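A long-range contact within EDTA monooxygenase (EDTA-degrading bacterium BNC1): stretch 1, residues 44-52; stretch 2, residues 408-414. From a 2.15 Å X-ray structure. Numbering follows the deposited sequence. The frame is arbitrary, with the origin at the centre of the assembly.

Stretch 1, residues 44-52: IARRGRIDA
Stretch 2 (408-414) VFPRSYT

Residues 44-47 are helical, in a helix that begins earlier and closes in a Schellman motif. R49 takes positive phi (60/26). R49 N bonds R46 O at 2.9 Å, and I50 N bonds A45 O at 2.9 Å. I50 is extended (-53/142). Stretch 2 has no regular structure. F409, P410, S412 and Y413 are extended; V408, R411 (-95/-8) and T414 are not. The closest CA atoms across the stretches are R49 CA and S412 CA, 6.4 Å apart.

R49 is the hub. Chi1 and chi2 are both m (-50°, -50°), chi3 is t and chi4 is -133°. This folded start brings R49 NE to R411 O, a 2.9 Å hydrogen bond with an N-H...O angle of 162°, the acceptor near the guanidinium plane. R49 NH1 turns back to R46 O at 3.0 Å, so one guanidinium ties stretch 2 to the helix end.

Y413 has chi1 m (-73°) and chi2 -63°. R49 CD sits over one face, 4.0 Å from the centroid, a CH-pi contact. Y413 OH donates a short 2.6 Å hydrogen bond to I50 O.

F409 is t (-162°, chi2 69°), which brings its ring tip to the turn. F409 CZ lies 3.3 Å from R49 O. The weakly electropositive C-H edge suits oxygens: G48 O lies 3.4 Å from F409 CE2, and D51 (m) OD2 3.9 Å from F409 CE1.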

# COMPACT_ATOMS: atom_id res chain seq x y z
N ILE A 44 -4.75 15.17 13.90
CA ILE A 44 -4.41 16.57 14.16
C ILE A 44 -4.55 17.40 12.88
O ILE A 44 -5.13 18.49 12.89
CB ILE A 44 -3.00 16.68 14.77
CG1 ILE A 44 -3.03 16.20 16.23
CG2 ILE A 44 -2.46 18.12 14.66
CD1 ILE A 44 -1.62 15.92 16.78
N ALA A 45 -4.01 16.91 11.77
CA ALA A 45 -4.14 17.65 10.51
C ALA A 45 -5.60 17.77 10.10
O ALA A 45 -6.03 18.82 9.59
CB ALA A 45 -3.30 16.98 9.41
N ARG A 46 -6.39 16.72 10.33
CA ARG A 46 -7.82 16.78 10.00
C ARG A 46 -8.54 17.86 10.80
O ARG A 46 -9.35 18.62 10.25
CB ARG A 46 -8.46 15.42 10.25
CG ARG A 46 -9.92 15.29 9.80
CD ARG A 46 -10.53 14.04 10.43
NE ARG A 46 -11.98 14.11 10.46
CZ ARG A 46 -12.67 14.80 11.36
NH1 ARG A 46 -12.05 15.48 12.32
NH2 ARG A 46 -14.00 14.80 11.30
N ARG A 47 -8.24 17.95 12.10
CA ARG A 47 -8.80 19.00 12.94
C ARG A 47 -8.43 20.40 12.43
O ARG A 47 -9.25 21.32 12.51
CB ARG A 47 -8.35 18.81 14.39
CG ARG A 47 -8.72 19.99 15.32
CD ARG A 47 -8.36 19.70 16.78
NE ARG A 47 -7.01 20.15 17.14
CZ ARG A 47 -6.02 19.34 17.51
NH1 ARG A 47 -6.22 18.03 17.59
NH2 ARG A 47 -4.83 19.85 17.81
N GLY A 48 -7.24 20.57 11.86
CA GLY A 48 -6.87 21.82 11.23
C GLY A 48 -7.41 22.05 9.84
O GLY A 48 -7.17 23.12 9.26
N ARG A 49 -8.16 21.09 9.28
CA ARG A 49 -8.59 21.13 7.87
C ARG A 49 -7.42 21.17 6.89
O ARG A 49 -7.53 21.70 5.78
CB ARG A 49 -9.50 22.33 7.60
CG ARG A 49 -10.66 22.49 8.55
CD ARG A 49 -11.45 21.20 8.74
NE ARG A 49 -12.52 21.40 9.72
CZ ARG A 49 -12.80 20.59 10.73
NH1 ARG A 49 -12.09 19.48 10.94
NH2 ARG A 49 -13.81 20.89 11.54
N ILE A 50 -6.26 20.63 7.28
CA ILE A 50 -5.19 20.48 6.31
C ILE A 50 -5.74 19.73 5.11
O ILE A 50 -6.57 18.83 5.25
CB ILE A 50 -3.98 19.76 6.95
CG1 ILE A 50 -3.46 20.56 8.15
CG2 ILE A 50 -2.86 19.60 5.94
CD1 ILE A 50 -3.25 22.06 7.92
N ASP A 51 -5.31 20.13 3.90
CA ASP A 51 -5.90 19.50 2.72
C ASP A 51 -5.43 18.06 2.55
O ASP A 51 -6.23 17.20 2.18
CB ASP A 51 -5.58 20.33 1.48
CG ASP A 51 -6.24 21.68 1.53
OD1 ASP A 51 -7.49 21.73 1.47
OD2 ASP A 51 -5.52 22.69 1.66
N ALA A 52 -4.16 17.77 2.83
CA ALA A 52 -3.68 16.39 2.70
C ALA A 52 -2.42 16.21 3.54
O ALA A 52 -1.69 17.17 3.79
CB ALA A 52 -3.38 16.04 1.23
N VAL A 408 -8.11 33.35 4.68
CA VAL A 408 -7.34 32.76 3.59
C VAL A 408 -7.29 31.24 3.66
O VAL A 408 -6.66 30.62 2.79
CB VAL A 408 -5.91 33.33 3.55
CG1 VAL A 408 -5.96 34.83 3.56
CG2 VAL A 408 -5.07 32.78 4.73
N PHE A 409 -7.92 30.63 4.67
CA PHE A 409 -7.89 29.19 4.87
C PHE A 409 -9.22 28.67 5.43
O PHE A 409 -9.76 29.26 6.37
CB PHE A 409 -6.76 28.77 5.83
CG PHE A 409 -6.45 27.33 5.72
CD1 PHE A 409 -5.85 26.84 4.55
CD2 PHE A 409 -6.84 26.43 6.72
CE1 PHE A 409 -5.61 25.48 4.38
CE2 PHE A 409 -6.60 25.05 6.55
CZ PHE A 409 -5.99 24.59 5.39
N PRO A 410 -9.74 27.56 4.92
CA PRO A 410 -11.10 27.15 5.29
C PRO A 410 -11.21 26.61 6.71
O PRO A 410 -10.26 26.06 7.28
CB PRO A 410 -11.43 26.05 4.27
CG PRO A 410 -10.10 25.47 3.94
CD PRO A 410 -9.10 26.59 4.02
N ARG A 411 -12.42 26.74 7.26
CA ARG A 411 -12.77 26.11 8.54
C ARG A 411 -13.45 24.76 8.38
O ARG A 411 -13.64 24.07 9.39
CB ARG A 411 -13.69 27.02 9.35
CG ARG A 411 -13.06 28.34 9.75
CD ARG A 411 -14.05 29.21 10.52
NE ARG A 411 -13.49 30.53 10.81
CZ ARG A 411 -12.73 30.81 11.87
NH1 ARG A 411 -12.42 29.87 12.75
NH2 ARG A 411 -12.27 32.05 12.04
N SER A 412 -13.80 24.36 7.17
CA SER A 412 -14.57 23.14 6.97
C SER A 412 -14.03 22.38 5.77
O SER A 412 -13.40 22.95 4.88
CB SER A 412 -16.06 23.44 6.75
OG SER A 412 -16.64 23.98 7.92
N TYR A 413 -14.29 21.07 5.76
CA TYR A 413 -14.13 20.28 4.54
C TYR A 413 -15.42 20.35 3.75
O TYR A 413 -16.42 19.74 4.12
CB TYR A 413 -13.76 18.83 4.87
CG TYR A 413 -12.34 18.65 5.36
CD1 TYR A 413 -11.24 18.95 4.55
CD2 TYR A 413 -12.11 18.16 6.62
CE1 TYR A 413 -9.92 18.76 5.01
CE2 TYR A 413 -10.81 17.99 7.10
CZ TYR A 413 -9.73 18.28 6.31
OH TYR A 413 -8.48 18.06 6.84
N THR A 414 -15.41 21.08 2.63
CA THR A 414 -16.60 21.22 1.79
C THR A 414 -16.56 20.37 0.52
O THR A 414 -17.55 20.32 -0.21
CB THR A 414 -16.81 22.69 1.45
OG1 THR A 414 -15.58 23.23 0.96
CG2 THR A 414 -17.20 23.48 2.72